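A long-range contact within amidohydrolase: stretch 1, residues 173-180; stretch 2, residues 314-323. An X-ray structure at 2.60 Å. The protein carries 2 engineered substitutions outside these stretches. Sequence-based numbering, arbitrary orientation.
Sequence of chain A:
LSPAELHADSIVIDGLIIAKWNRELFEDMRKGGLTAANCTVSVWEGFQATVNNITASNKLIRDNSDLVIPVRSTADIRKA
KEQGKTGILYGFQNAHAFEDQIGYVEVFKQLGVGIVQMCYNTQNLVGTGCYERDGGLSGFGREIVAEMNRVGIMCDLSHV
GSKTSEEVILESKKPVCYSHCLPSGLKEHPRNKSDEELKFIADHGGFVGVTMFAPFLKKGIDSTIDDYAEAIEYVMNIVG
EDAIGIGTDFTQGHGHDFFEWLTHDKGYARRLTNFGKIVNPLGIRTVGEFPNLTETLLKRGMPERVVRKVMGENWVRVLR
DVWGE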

# COMPACT_ATOMS: atom_id res chain seq x y z
N LYS A 173 21.27 -5.97 5.13
CA LYS A 173 22.67 -6.33 5.28
C LYS A 173 23.37 -5.29 6.15
O LYS A 173 24.58 -5.33 6.35
CB LYS A 173 23.34 -6.41 3.91
CG LYS A 173 22.78 -7.53 3.06
CD LYS A 173 23.24 -7.45 1.63
CE LYS A 173 22.62 -8.59 0.85
NZ LYS A 173 22.93 -8.50 -0.59
N LYS A 174 22.57 -4.37 6.67
CA LYS A 174 23.05 -3.31 7.53
C LYS A 174 22.12 -3.27 8.73
O LYS A 174 20.92 -3.51 8.61
CB LYS A 174 23.00 -1.96 6.80
CG LYS A 174 24.08 -1.76 5.76
CD LYS A 174 25.47 -1.70 6.40
CE LYS A 174 26.48 -1.15 5.41
NZ LYS A 174 27.83 -0.94 6.00
N PRO A 175 22.68 -2.97 9.91
CA PRO A 175 21.88 -2.91 11.14
C PRO A 175 20.60 -2.10 10.97
O PRO A 175 20.58 -1.08 10.28
CB PRO A 175 22.84 -2.25 12.13
CG PRO A 175 24.18 -2.71 11.65
CD PRO A 175 24.07 -2.55 10.16
N VAL A 176 19.52 -2.57 11.58
CA VAL A 176 18.25 -1.86 11.55
C VAL A 176 17.99 -1.41 12.98
O VAL A 176 18.78 -1.71 13.89
CB VAL A 176 17.10 -2.75 11.06
CG1 VAL A 176 17.37 -3.19 9.62
CG2 VAL A 176 16.94 -3.94 11.97
N CYS A 177 16.90 -0.69 13.22
CA CYS A 177 16.67 -0.21 14.57
C CYS A 177 15.21 0.01 14.94
O CYS A 177 14.33 0.02 14.09
CB CYS A 177 17.39 1.12 14.77
SG CYS A 177 16.68 2.46 13.75
N TYR A 178 15.00 0.17 16.25
CA TYR A 178 13.70 0.49 16.82
C TYR A 178 14.05 1.83 17.46
O TYR A 178 14.26 1.91 18.67
CB TYR A 178 13.29 -0.49 17.92
CG TYR A 178 12.82 -1.85 17.45
CD1 TYR A 178 11.95 -1.99 16.37
CD2 TYR A 178 13.22 -3.01 18.12
CE1 TYR A 178 11.49 -3.24 15.96
CE2 TYR A 178 12.77 -4.27 17.73
CZ TYR A 178 11.90 -4.37 16.65
OH TYR A 178 11.45 -5.62 16.26
N SER A 179 14.15 2.87 16.63
CA SER A 179 14.51 4.21 17.08
C SER A 179 13.84 4.63 18.37
O SER A 179 14.45 5.31 19.19
CB SER A 179 14.19 5.24 15.98
OG SER A 179 12.80 5.31 15.72
N HIS A 180 12.58 4.24 18.56
CA HIS A 180 11.86 4.61 19.77
C HIS A 180 10.79 3.60 20.19
O HIS A 180 9.73 3.51 19.58
CB HIS A 180 11.23 6.00 19.60
CG HIS A 180 10.24 6.10 18.47
ND1 HIS A 180 10.61 5.98 17.15
CD2 HIS A 180 8.91 6.34 18.48
CE1 HIS A 180 9.54 6.13 16.39
NE2 HIS A 180 8.50 6.36 17.17
N ASN A 314 26.72 5.32 21.02
CA ASN A 314 26.18 4.14 20.36
C ASN A 314 25.43 4.50 19.07
O ASN A 314 25.54 3.79 18.07
CB ASN A 314 25.26 3.37 21.32
CG ASN A 314 26.04 2.50 22.31
OD1 ASN A 314 27.27 2.57 22.39
ND2 ASN A 314 25.31 1.68 23.06
N TRP A 315 24.66 5.58 19.10
CA TRP A 315 23.92 5.98 17.91
C TRP A 315 24.89 6.31 16.79
O TRP A 315 24.67 5.95 15.64
CB TRP A 315 23.06 7.21 18.20
CG TRP A 315 21.62 6.91 18.35
CD1 TRP A 315 20.81 7.28 19.39
CD2 TRP A 315 20.79 6.18 17.43
NE1 TRP A 315 19.52 6.83 19.17
CE2 TRP A 315 19.49 6.15 17.98
CE3 TRP A 315 21.02 5.55 16.20
CZ2 TRP A 315 18.42 5.52 17.33
CZ3 TRP A 315 19.96 4.92 15.56
CH2 TRP A 315 18.68 4.91 16.13
N VAL A 316 25.97 7.00 17.15
CA VAL A 316 26.97 7.38 16.16
C VAL A 316 27.61 6.17 15.48
O VAL A 316 27.77 6.16 14.26
CB VAL A 316 28.07 8.26 16.80
CG1 VAL A 316 29.11 8.62 15.76
CG2 VAL A 316 27.46 9.52 17.39
N ARG A 317 27.96 5.16 16.27
CA ARG A 317 28.59 3.95 15.74
C ARG A 317 27.75 3.19 14.72
O ARG A 317 28.27 2.70 13.72
CB ARG A 317 28.98 3.02 16.89
CG ARG A 317 29.53 1.68 16.44
CD ARG A 317 30.32 1.00 17.55
NE ARG A 317 31.50 1.78 17.92
CZ ARG A 317 32.52 2.03 17.10
NH1 ARG A 317 32.51 1.57 15.86
NH2 ARG A 317 33.54 2.76 17.53
N VAL A 318 26.44 3.09 14.96
CA VAL A 318 25.57 2.38 14.03
C VAL A 318 25.29 3.21 12.77
O VAL A 318 25.22 2.66 11.67
CB VAL A 318 24.23 2.01 14.70
CG1 VAL A 318 23.37 3.25 14.89
CG2 VAL A 318 23.50 0.99 13.85
N LEU A 319 25.12 4.51 12.94
CA LEU A 319 24.88 5.39 11.80
C LEU A 319 26.11 5.40 10.92
O LEU A 319 26.02 5.54 9.71
CB LEU A 319 24.57 6.81 12.27
CG LEU A 319 23.15 7.00 12.82
CD1 LEU A 319 22.98 8.40 13.37
CD2 LEU A 319 22.14 6.73 11.71
N ARG A 320 27.28 5.24 11.54
CA ARG A 320 28.53 5.23 10.80
C ARG A 320 28.56 3.94 9.99
O ARG A 320 28.95 3.93 8.82
CB ARG A 320 29.71 5.26 11.77
CG ARG A 320 31.08 5.31 11.11
CD ARG A 320 32.19 5.23 12.15
NE ARG A 320 32.20 6.39 13.04
CZ ARG A 320 32.58 7.61 12.68
NH1 ARG A 320 32.99 7.84 11.44
NH2 ARG A 320 32.56 8.61 13.56
N ASP A 321 28.12 2.86 10.62
CA ASP A 321 28.07 1.56 9.97
C ASP A 321 27.15 1.62 8.76
O ASP A 321 27.58 1.35 7.64
CB ASP A 321 27.54 0.50 10.94
CG ASP A 321 27.76 -0.92 10.45
OD1 ASP A 321 27.81 -1.14 9.22
OD2 ASP A 321 27.89 -1.83 11.30
N VAL A 322 25.90 2.00 8.99
CA VAL A 322 24.90 2.07 7.92
C VAL A 322 25.16 3.05 6.78
O VAL A 322 24.80 2.77 5.64
CB VAL A 322 23.50 2.35 8.50
CG1 VAL A 322 23.14 1.27 9.51
CG2 VAL A 322 23.48 3.71 9.15
N TRP A 323 25.75 4.21 7.05
CA TRP A 323 26.02 5.17 5.98
C TRP A 323 27.39 4.97 5.34
O TRP A 323 27.71 5.63 4.36
CB TRP A 323 25.96 6.61 6.48
CG TRP A 323 24.68 7.03 7.10
CD1 TRP A 323 23.44 6.48 6.88
CD2 TRP A 323 24.48 8.12 8.00
NE1 TRP A 323 22.49 7.17 7.59
CE2 TRP A 323 23.10 8.18 8.29
CE3 TRP A 323 25.33 9.06 8.60
CZ2 TRP A 323 22.55 9.14 9.14
CZ3 TRP A 323 24.79 10.02 9.45
CH2 TRP A 323 23.41 10.05 9.71

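The packing of an extended segment along one side of a helix is here a small, graded contact, polar where solvent reaches it and apolar farther in, burying 358 Å² between residues more than 130 positions apart in sequence. The helix, residues 314-323, offers Trp 315, Val 318, Asp 321 and Val 322, a spacing of three or four residues that brings side chains from successive turns to the same side.

At the more exposed end, Lys 174 lies over the last of these turns. Its chain bends at chi1 and chi2, both m, then runs extended, so that NZ reaches two acceptors of one residue: it donates to the backbone O of Asp 321 at 2.8 Å and to the carboxylate OD1 of Asp 321 at 3.2 Å, the latter also a salt bridge. Lysine suits this place because its aliphatic portion can lie against the helix, CD coming 4.1 Å from CA of Val 322, while the charge stays at the partly exposed margin.

Pro 175 marks the change to apolar packing. Its CB lies 3.7 Å from CG2 of Val 318 and its CD 4.0 Å from CG1 of Val 322; the compact ring thus meets two branched side chains one helical turn apart. The same Val 322 CG1 also packs 3.6 Å from the carbonyl O of Pro 175.

Beyond the proline, the side chains of Val 176 and Tyr 178 point away from the helix, whereas that of Cys 177 points toward it. Its SG sits 4.0 Å from CH2 of Trp 315, at the edge of the indole. Although the CA-to-CB bond of Trp 315 points sideways, the long ring system carries its end across the gap, and CZ2 lies 4.1 Å from CA of Ser 179. A large side chain thus bridges backbones that have diverged.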